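Collagen adhesin (Staphylococcus aureus, PDB 2F68) binds collagen, probably helping the bacterium adhere to host tissue, and is proposed to wrap its extracellular region around the collagen triple helix. Local coordinates at residues 182-196 and 233-246. Numbering follows the deposited sequence.
Sequences KDITIKDQIQGGQQL and VDNTKNTIDVTIPQ
The amide planes of Gln195 and Asn238 stand 44° apart: the N-H of Asn238 ND2 leaves by the edge of its own amide and meets Gln195 OE1 from above that carbonyl's plane. On its other amide atom, Asn238 OD1 takes the backbone N of Leu196 at 3.1 Å. Gln195 has CG anti to its backbone N (chi1 178°) and then bends at chi2, which carries NE2 to Asn235 O at 2.8 Å in a nearly straight bond. The flat end of Asn235 closes the set, ND2 giving an in-plane N-H to Leu196 O. These amides tie the turn of a beta hairpin, 230-234 with 239-244, to strand 194-207, in the sheet that faces the one holding 184-190 and 239-244 in the collagen-binding domain's beta sandwich; Asn238 and Thr239 face Asp234 as a G1 beta bulge.

Beyond the turn, 184-190 and 239-244 run antiparallel, 4.7 Å apart at closest approach. On the inner face Ile184 packs on Ile244 and Ile186 on Val242; from the facing sheet Leu196 brings CD2 against Ile240 CD1 at 3.8 Å, and Tyr258 of strand 252-262 touches Ile190, Leu196 and Ile240. Asp188 shares this face, its OD1 bonded to Asn272. On the other face, water 1 links Asp188 O, Gln189 NE2 and Asp241 OD1; Gln189 NE2 also bonds Gln275. At the far end Gln246 N reaches Asp183 OD1 at 3.0 Å, from above the carboxylate plane.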
ATOM      1  N   LYS A 182      25.531  24.099  -6.025  1.00 22.84           N
ATOM      2  CA  LYS A 182      24.487  25.083  -5.726  1.00 24.22           C
ATOM      3  C   LYS A 182      23.471  24.564  -4.706  1.00 23.20           C
ATOM      4  O   LYS A 182      23.522  23.399  -4.305  1.00 22.73           O
ATOM      5  CB  LYS A 182      23.787  25.543  -7.014  1.00 24.64           C
ATOM      6  CG  LYS A 182      23.168  24.421  -7.851  1.00 25.71           C
ATOM      7  CD  LYS A 182      22.435  24.958  -9.075  1.00 27.33           C
ATOM      8  CE  LYS A 182      21.053  25.495  -8.722  1.00 35.18           C
ATOM      9  NZ  LYS A 182      20.337  26.017  -9.920  1.00 34.52           N
ATOM     10  N   ASP A 183      22.556  25.439  -4.288  1.00 22.45           N
ATOM     11  CA  ASP A 183      21.516  25.086  -3.321  1.00 21.97           C
ATOM     12  C   ASP A 183      20.438  24.204  -3.945  1.00 21.96           C
ATOM     13  O   ASP A 183      19.938  24.495  -5.035  1.00 21.05           O
ATOM     14  CB  ASP A 183      20.881  26.349  -2.726  1.00 22.04           C
ATOM     15  CG  ASP A 183      21.854  27.161  -1.882  1.00 26.51           C
ATOM     16  OD1 ASP A 183      23.049  26.801  -1.808  1.00 25.10           O
ATOM     17  OD2 ASP A 183      21.418  28.169  -1.288  1.00 28.49           O
ATOM     18  N   ILE A 184      20.091  23.124  -3.248  1.00 21.69           N
ATOM     19  CA  ILE A 184      19.075  22.183  -3.719  1.00 21.56           C
ATOM     20  C   ILE A 184      17.676  22.720  -3.422  1.00 21.56           C
ATOM     21  O   ILE A 184      17.351  23.031  -2.272  1.00 21.31           O
ATOM     22  CB  ILE A 184      19.249  20.772  -3.092  1.00 21.25           C
ATOM     23  CG1 ILE A 184      20.708  20.306  -3.195  1.00 18.41           C
ATOM     24  CG2 ILE A 184      18.309  19.769  -3.763  1.00 23.42           C
ATOM     25  CD1 ILE A 184      21.079  19.182  -2.240  1.00 20.81           C
ATOM     26  N   THR A 185      16.859  22.828  -4.466  1.00 22.65           N
ATOM     27  CA  THR A 185      15.495  23.336  -4.340  1.00 23.23           C
ATOM     28  C   THR A 185      14.483  22.326  -4.881  1.00 22.15           C
ATOM     29  O   THR A 185      14.539  21.940  -6.051  1.00 22.24           O
ATOM     30  CB  THR A 185      15.324  24.697  -5.060  1.00 24.07           C
ATOM     31  OG1 THR A 185      16.399  25.573  -4.699  1.00 25.50           O
ATOM     32  CG2 THR A 185      13.997  25.349  -4.683  1.00 24.03           C
ATOM     33  N   ILE A 186      13.568  21.901  -4.014  1.00 22.22           N
ATOM     34  CA  ILE A 186      12.515  20.956  -4.381  1.00 21.70           C
ATOM     35  C   ILE A 186      11.143  21.591  -4.157  1.00 21.98           C
ATOM     36  O   ILE A 186      10.823  22.018  -3.046  1.00 22.96           O
ATOM     37  CB  ILE A 186      12.615  19.622  -3.577  1.00 21.03           C
ATOM     38  CG1 ILE A 186      14.052  19.069  -3.557  1.00 23.15           C
ATOM     39  CG2 ILE A 186      11.607  18.588  -4.097  1.00 21.94           C
ATOM     40  CD1 ILE A 186      14.625  18.660  -4.916  1.00 22.04           C
ATOM     41  N   LYS A 187      10.343  21.656  -5.218  1.00 20.46           N
ATOM     42  CA  LYS A 187       8.989  22.203  -5.139  1.00 21.42           C
ATOM     43  C   LYS A 187       7.944  21.113  -5.371  1.00 20.81           C
ATOM     44  O   LYS A 187       7.649  20.752  -6.513  1.00 21.90           O
ATOM     45  CB  LYS A 187       8.802  23.359  -6.129  1.00 21.53           C
ATOM     46  CG  LYS A 187       9.551  24.630  -5.756  1.00 22.87           C
ATOM     47  CD  LYS A 187       9.210  25.771  -6.702  1.00 24.25           C
ATOM     48  CE  LYS A 187       9.978  27.032  -6.345  1.00 25.66           C
ATOM     49  NZ  LYS A 187       9.662  28.155  -7.270  1.00 27.60           N
ATOM     50  N   ASP A 188       7.393  20.596  -4.274  1.00 20.79           N
ATOM     51  CA  ASP A 188       6.434  19.494  -4.319  1.00 20.86           C
ATOM     52  C   ASP A 188       4.991  19.996  -4.297  1.00 20.12           C
ATOM     53  O   ASP A 188       4.663  20.943  -3.580  1.00 19.84           O
ATOM     54  CB  ASP A 188       6.684  18.527  -3.156  1.00 21.27           C
ATOM     55  CG  ASP A 188       5.888  17.239  -3.276  1.00 24.34           C
ATOM     56  OD1 ASP A 188       4.671  17.254  -2.992  1.00 18.82           O
ATOM     57  OD2 ASP A 188       6.487  16.205  -3.637  1.00 25.87           O
ATOM     58  N   GLN A 189       4.142  19.351  -5.095  1.00 20.43           N
ATOM     59  CA  GLN A 189       2.712  19.654  -5.145  1.00 21.05           C
ATOM     60  C   GLN A 189       1.902  18.363  -5.037  1.00 20.62           C
ATOM     61  O   GLN A 189       2.040  17.464  -5.871  1.00 21.05           O
ATOM     62  CB  GLN A 189       2.341  20.391  -6.439  1.00 21.63           C
ATOM     63  CG  GLN A 189       3.083  21.704  -6.686  1.00 21.31           C
ATOM     64  CD  GLN A 189       4.406  21.516  -7.411  1.00 18.60           C
ATOM     65  OE1 GLN A 189       4.549  20.628  -8.254  1.00 20.23           O
ATOM     66  NE2 GLN A 189       5.379  22.361  -7.091  1.00 18.61           N
ATOM     67  N   ILE A 190       1.068  18.277  -4.005  1.00 21.84           N
ATOM     68  CA  ILE A 190       0.211  17.111  -3.796  1.00 22.38           C
ATOM     69  C   ILE A 190      -1.153  17.358  -4.441  1.00 24.07           C
ATOM     70  O   ILE A 190      -1.830  18.338  -4.123  1.00 24.73           O
ATOM     71  CB  ILE A 190       0.054  16.766  -2.291  1.00 22.01           C
ATOM     72  CG1 ILE A 190       1.418  16.774  -1.590  1.00 21.82           C
ATOM     73  CG2 ILE A 190      -0.632  15.413  -2.119  1.00 21.19           C
ATOM     74  CD1 ILE A 190       1.353  17.002  -0.090  1.00 22.73           C
ATOM     75  N   GLN A 191      -1.539  16.463  -5.348  1.00 24.38           N
ATOM     76  CA  GLN A 191      -2.766  16.622  -6.135  1.00 25.95           C
ATOM     77  C   GLN A 191      -4.030  16.305  -5.331  1.00 25.73           C
ATOM     78  O   GLN A 191      -3.954  15.886  -4.174  1.00 23.51           O
ATOM     79  CB  GLN A 191      -2.705  15.777  -7.416  1.00 25.21           C
ATOM     80  CG  GLN A 191      -1.484  16.042  -8.305  1.00 25.96           C
ATOM     81  CD  GLN A 191      -1.369  17.490  -8.762  1.00 28.19           C
ATOM     82  OE1 GLN A 191      -0.349  18.143  -8.539  1.00 25.60           O
ATOM     83  NE2 GLN A 191      -2.418  17.999  -9.403  1.00 23.93           N
ATOM     84  N   GLY A 192      -5.188  16.511  -5.959  1.00 27.44           N
ATOM     85  CA  GLY A 192      -6.487  16.331  -5.309  1.00 28.62           C
ATOM     86  C   GLY A 192      -6.831  14.897  -4.948  1.00 29.11           C
ATOM     87  O   GLY A 192      -6.246  13.951  -5.479  1.00 28.82           O
ATOM     88  N   GLY A 193      -7.792  14.749  -4.037  1.00 28.99           N
ATOM     89  CA  GLY A 193      -8.230  13.437  -3.563  1.00 28.88           C
ATOM     90  C   GLY A 193      -7.523  12.986  -2.297  1.00 28.45           C
ATOM     91  O   GLY A 193      -7.795  11.900  -1.782  1.00 29.61           O
ATOM     92  N   GLN A 194      -6.621  13.828  -1.797  1.00 26.41           N
ATOM     93  CA  GLN A 194      -5.831  13.522  -0.603  1.00 24.41           C
ATOM     94  C   GLN A 194      -5.422  14.788   0.153  1.00 25.18           C
ATOM     95  O   GLN A 194      -5.241  15.850  -0.449  1.00 26.16           O
ATOM     96  CB  GLN A 194      -4.596  12.685  -0.969  1.00 23.62           C
ATOM     97  CG  GLN A 194      -3.700  13.306  -2.042  1.00 22.14           C
ATOM     98  CD  GLN A 194      -2.732  12.315  -2.672  1.00 24.49           C
ATOM     99  OE1 GLN A 194      -2.479  12.364  -3.876  1.00 25.43           O
ATOM    100  NE2 GLN A 194      -2.187  11.412  -1.863  1.00 17.27           N
ATOM    101  N   GLN A 195      -5.284  14.664   1.471  1.00 24.83           N
ATOM    102  CA  GLN A 195      -4.879  15.778   2.326  1.00 26.66           C
ATOM    103  C   GLN A 195      -3.635  15.424   3.139  1.00 26.18           C
ATOM    104  O   GLN A 195      -3.587  14.380   3.795  1.00 26.48           O
ATOM    105  CB  GLN A 195      -6.032  16.205   3.244  1.00 26.15           C
ATOM    106  CG  GLN A 195      -5.704  17.338   4.226  1.00 29.90           C
ATOM    107  CD  GLN A 195      -5.277  18.629   3.543  1.00 31.64           C
ATOM    108  OE1 GLN A 195      -5.884  19.062   2.561  1.00 30.99           O
ATOM    109  NE2 GLN A 195      -4.230  19.255   4.068  1.00 28.90           N
ATOM    110  N   LEU A 196      -2.641  16.307   3.089  1.00 27.41           N
ATOM    111  CA  LEU A 196      -1.363  16.110   3.773  1.00 27.56           C
ATOM    112  C   LEU A 196      -1.496  16.153   5.295  1.00 29.08           C
ATOM    113  O   LEU A 196      -2.101  17.072   5.852  1.00 28.40           O
ATOM    114  CB  LEU A 196      -0.343  17.154   3.292  1.00 27.64           C
ATOM    115  CG  LEU A 196       0.957  17.414   4.065  1.00 27.05           C
ATOM    116  CD1 LEU A 196       1.880  16.201   4.072  1.00 26.12           C
ATOM    117  CD2 LEU A 196       1.672  18.619   3.480  1.00 27.72           C
ATOM    118  N   VAL A 233       5.674  24.527   4.244  1.00 25.57           N
ATOM    119  CA  VAL A 233       4.490  23.692   4.054  1.00 27.89           C
ATOM    120  C   VAL A 233       3.214  24.533   4.051  1.00 29.27           C
ATOM    121  O   VAL A 233       2.911  25.227   5.026  1.00 29.89           O
ATOM    122  CB  VAL A 233       4.387  22.577   5.134  1.00 28.16           C
ATOM    123  CG1 VAL A 233       3.119  21.754   4.940  1.00 29.82           C
ATOM    124  CG2 VAL A 233       5.615  21.672   5.100  1.00 27.02           C
ATOM    125  N   ASP A 234       2.484  24.469   2.941  1.00 29.02           N
ATOM    126  CA  ASP A 234       1.162  25.073   2.841  1.00 29.88           C
ATOM    127  C   ASP A 234       0.123  23.954   2.896  1.00 30.50           C
ATOM    128  O   ASP A 234      -0.118  23.266   1.901  1.00 30.14           O
ATOM    129  CB  ASP A 234       1.033  25.885   1.546  1.00 28.81           C
ATOM    130  CG  ASP A 234      -0.127  26.869   1.578  1.00 33.28           C
ATOM    131  OD1 ASP A 234      -1.284  26.441   1.779  1.00 35.04           O
ATOM    132  OD2 ASP A 234       0.121  28.078   1.386  1.00 34.51           O
ATOM    133  N   ASN A 235      -0.473  23.776   4.074  1.00 31.29           N
ATOM    134  CA  ASN A 235      -1.408  22.680   4.334  1.00 33.31           C
ATOM    135  C   ASN A 235      -2.704  22.768   3.528  1.00 33.13           C
ATOM    136  O   ASN A 235      -3.281  21.742   3.156  1.00 33.81           O
ATOM    137  CB  ASN A 235      -1.720  22.593   5.833  1.00 33.26           C
ATOM    138  CG  ASN A 235      -2.416  21.295   6.217  1.00 36.83           C
ATOM    139  OD1 ASN A 235      -3.525  21.310   6.751  1.00 37.13           O
ATOM    140  ND2 ASN A 235      -1.768  20.167   5.946  1.00 35.01           N
ATOM    141  N   THR A 236      -3.152  23.994   3.264  1.00 32.28           N
ATOM    142  CA  THR A 236      -4.374  24.234   2.496  1.00 31.72           C
ATOM    143  C   THR A 236      -4.165  23.940   1.007  1.00 31.11           C
ATOM    144  O   THR A 236      -5.027  23.339   0.360  1.00 31.61           O
ATOM    145  CB  THR A 236      -4.886  25.685   2.682  1.00 32.12           C
ATOM    146  OG1 THR A 236      -4.828  26.045   4.067  1.00 34.52           O
ATOM    147  CG2 THR A 236      -6.324  25.825   2.187  1.00 33.27           C
ATOM    148  N   LYS A 237      -3.016  24.357   0.478  1.00 28.99           N
ATOM    149  CA  LYS A 237      -2.686  24.162  -0.935  1.00 28.12           C
ATOM    150  C   LYS A 237      -2.002  22.821  -1.213  1.00 26.49           C
ATOM    151  O   LYS A 237      -1.797  22.456  -2.375  1.00 26.32           O
ATOM    152  CB  LYS A 237      -1.817  25.316  -1.450  1.00 28.10           C
ATOM    153  CG  LYS A 237      -2.563  26.637  -1.623  1.00 33.06           C
ATOM    154  CD  LYS A 237      -1.674  27.720  -2.234  1.00 41.47           C
ATOM    155  CE  LYS A 237      -1.507  27.551  -3.744  1.00 47.08           C
ATOM    156  NZ  LYS A 237      -2.769  27.812  -4.495  1.00 51.70           N
ATOM    157  N   ASN A 238      -1.663  22.097  -0.143  1.00 25.55           N
ATOM    158  CA  ASN A 238      -0.962  20.807  -0.222  1.00 25.84           C
ATOM    159  C   ASN A 238       0.355  20.874  -1.005  1.00 24.26           C
ATOM    160  O   ASN A 238       0.592  20.083  -1.921  1.00 24.62           O
ATOM    161  CB  ASN A 238      -1.883  19.706  -0.773  1.00 26.02           C
ATOM    162  CG  ASN A 238      -2.951  19.284   0.221  1.00 30.61           C
ATOM    163  OD1 ASN A 238      -2.649  18.883   1.346  1.00 31.63           O
ATOM    164  ND2 ASN A 238      -4.209  19.360  -0.198  1.00 33.79           N
ATOM    165  N   THR A 239       1.203  21.830  -0.631  1.00 23.26           N
ATOM    166  CA  THR A 239       2.500  22.022  -1.280  1.00 22.74           C
ATOM    167  C   THR A 239       3.643  22.052  -0.269  1.00 22.30           C
ATOM    168  O   THR A 239       3.541  22.688   0.782  1.00 21.74           O
ATOM    169  CB  THR A 239       2.541  23.319  -2.126  1.00 24.05           C
ATOM    170  OG1 THR A 239       2.063  24.422  -1.345  1.00 23.47           O
ATOM    171  CG2 THR A 239       1.687  23.179  -3.381  1.00 25.18           C
ATOM    172  N   ILE A 240       4.728  21.353  -0.599  1.00 21.39           N
ATOM    173  CA  ILE A 240       5.925  21.319   0.239  1.00 21.82           C
ATOM    174  C   ILE A 240       7.130  21.843  -0.545  1.00 21.65           C
ATOM    175  O   ILE A 240       7.528  21.261  -1.555  1.00 20.69           O
ATOM    176  CB  ILE A 240       6.217  19.892   0.782  1.00 21.33           C
ATOM    177  CG1 ILE A 240       5.015  19.354   1.568  1.00 20.59           C
ATOM    178  CG2 ILE A 240       7.476  19.892   1.655  1.00 21.87           C
ATOM    179  CD1 ILE A 240       4.996  17.843   1.733  1.00 23.34           C
ATOM    180  N   ASP A 241       7.697  22.951  -0.073  1.00 22.68           N
ATOM    181  CA  ASP A 241       8.869  23.554  -0.704  1.00 22.79           C
ATOM    182  C   ASP A 241      10.113  23.354   0.157  1.00 23.73           C
ATOM    183  O   ASP A 241      10.189  23.855   1.281  1.00 23.50           O
ATOM    184  CB  ASP A 241       8.634  25.042  -0.982  1.00 23.71           C
ATOM    185  CG  ASP A 241       7.527  25.285  -1.998  1.00 26.01           C
ATOM    186  OD1 ASP A 241       7.481  24.573  -3.026  1.00 25.60           O
ATOM    187  OD2 ASP A 241       6.706  26.199  -1.770  1.00 30.35           O
ATOM    188  N   VAL A 242      11.081  22.614  -0.380  1.00 23.17           N
ATOM    189  CA  VAL A 242      12.302  22.277   0.347  1.00 23.52           C
ATOM    190  C   VAL A 242      13.506  23.017  -0.236  1.00 23.38           C
ATOM    191  O   VAL A 242      13.774  22.939  -1.437  1.00 23.81           O
ATOM    192  CB  VAL A 242      12.572  20.746   0.343  1.00 22.74           C
ATOM    193  CG1 VAL A 242      13.735  20.397   1.268  1.00 23.73           C
ATOM    194  CG2 VAL A 242      11.322  19.972   0.751  1.00 21.40           C
ATOM    195  N   THR A 243      14.217  23.738   0.627  1.00 23.72           N
ATOM    196  CA  THR A 243      15.440  24.438   0.245  1.00 23.10           C
ATOM    197  C   THR A 243      16.590  23.972   1.136  1.00 23.85           C
ATOM    198  O   THR A 243      16.512  24.067   2.361  1.00 23.50           O
ATOM    199  CB  THR A 243      15.277  25.974   0.349  1.00 22.96           C
ATOM    200  OG1 THR A 243      14.086  26.381  -0.337  1.00 24.82           O
ATOM    201  CG2 THR A 243      16.479  26.693  -0.255  1.00 25.32           C
ATOM    202  N   ILE A 244      17.643  23.453   0.510  1.00 23.79           N
ATOM    203  CA  ILE A 244      18.826  22.983   1.230  1.00 24.07           C
ATOM    204  C   ILE A 244      20.076  23.689   0.697  1.00 24.76           C
ATOM    205  O   ILE A 244      20.359  23.617  -0.502  1.00 25.46           O
ATOM    206  CB  ILE A 244      19.000  21.439   1.125  1.00 23.68           C
ATOM    207  CG1 ILE A 244      17.718  20.712   1.549  1.00 24.06           C
ATOM    208  CG2 ILE A 244      20.189  20.970   1.968  1.00 24.97           C
ATOM    209  CD1 ILE A 244      17.601  19.285   1.031  1.00 26.89           C
ATOM    210  N   PRO A 245      20.817  24.387   1.583  1.00 25.26           N
ATOM    211  CA  PRO A 245      22.080  25.040   1.217  1.00 25.36           C
ATOM    212  C   PRO A 245      23.123  24.045   0.712  1.00 24.33           C
ATOM    213  O   PRO A 245      23.090  22.870   1.090  1.00 24.63           O
ATOM    214  CB  PRO A 245      22.547  25.666   2.536  1.00 26.14           C
ATOM    215  CG  PRO A 245      21.313  25.806   3.351  1.00 26.23           C
ATOM    216  CD  PRO A 245      20.483  24.616   3.000  1.00 26.35           C
ATOM    217  N   GLN A 246      24.039  24.521  -0.128  1.00 24.83           N
ATOM    218  CA  GLN A 246      25.044  23.661  -0.762  1.00 25.06           C
ATOM    219  C   GLN A 246      26.083  23.097   0.211  1.00 23.99           C
ATOM    220  O   GLN A 246      26.694  22.061  -0.060  1.00 23.10           O
ATOM    221  CB  GLN A 246      25.727  24.380  -1.935  1.00 26.39           C
ATOM    222  CG  GLN A 246      26.619  25.557  -1.555  1.00 27.97           C
ATOM    223  CD  GLN A 246      27.342  26.145  -2.752  1.00 26.55           C
ATOM    224  OE1 GLN A 246      28.522  25.874  -2.972  1.00 28.58           O
ATOM    225  NE2 GLN A 246      26.632  26.944  -3.541  1.00 21.29           N
TER
HETATM  226  O   HOH W   1       5.208  23.702  -4.613  1.00 22.19           O
HETATM  227  O   HOH W   2      -0.787  20.838  -4.535  1.00 25.38           O
HETATM  228  O   HOH W   3      -4.518  19.029  -3.589  1.00 30.67           O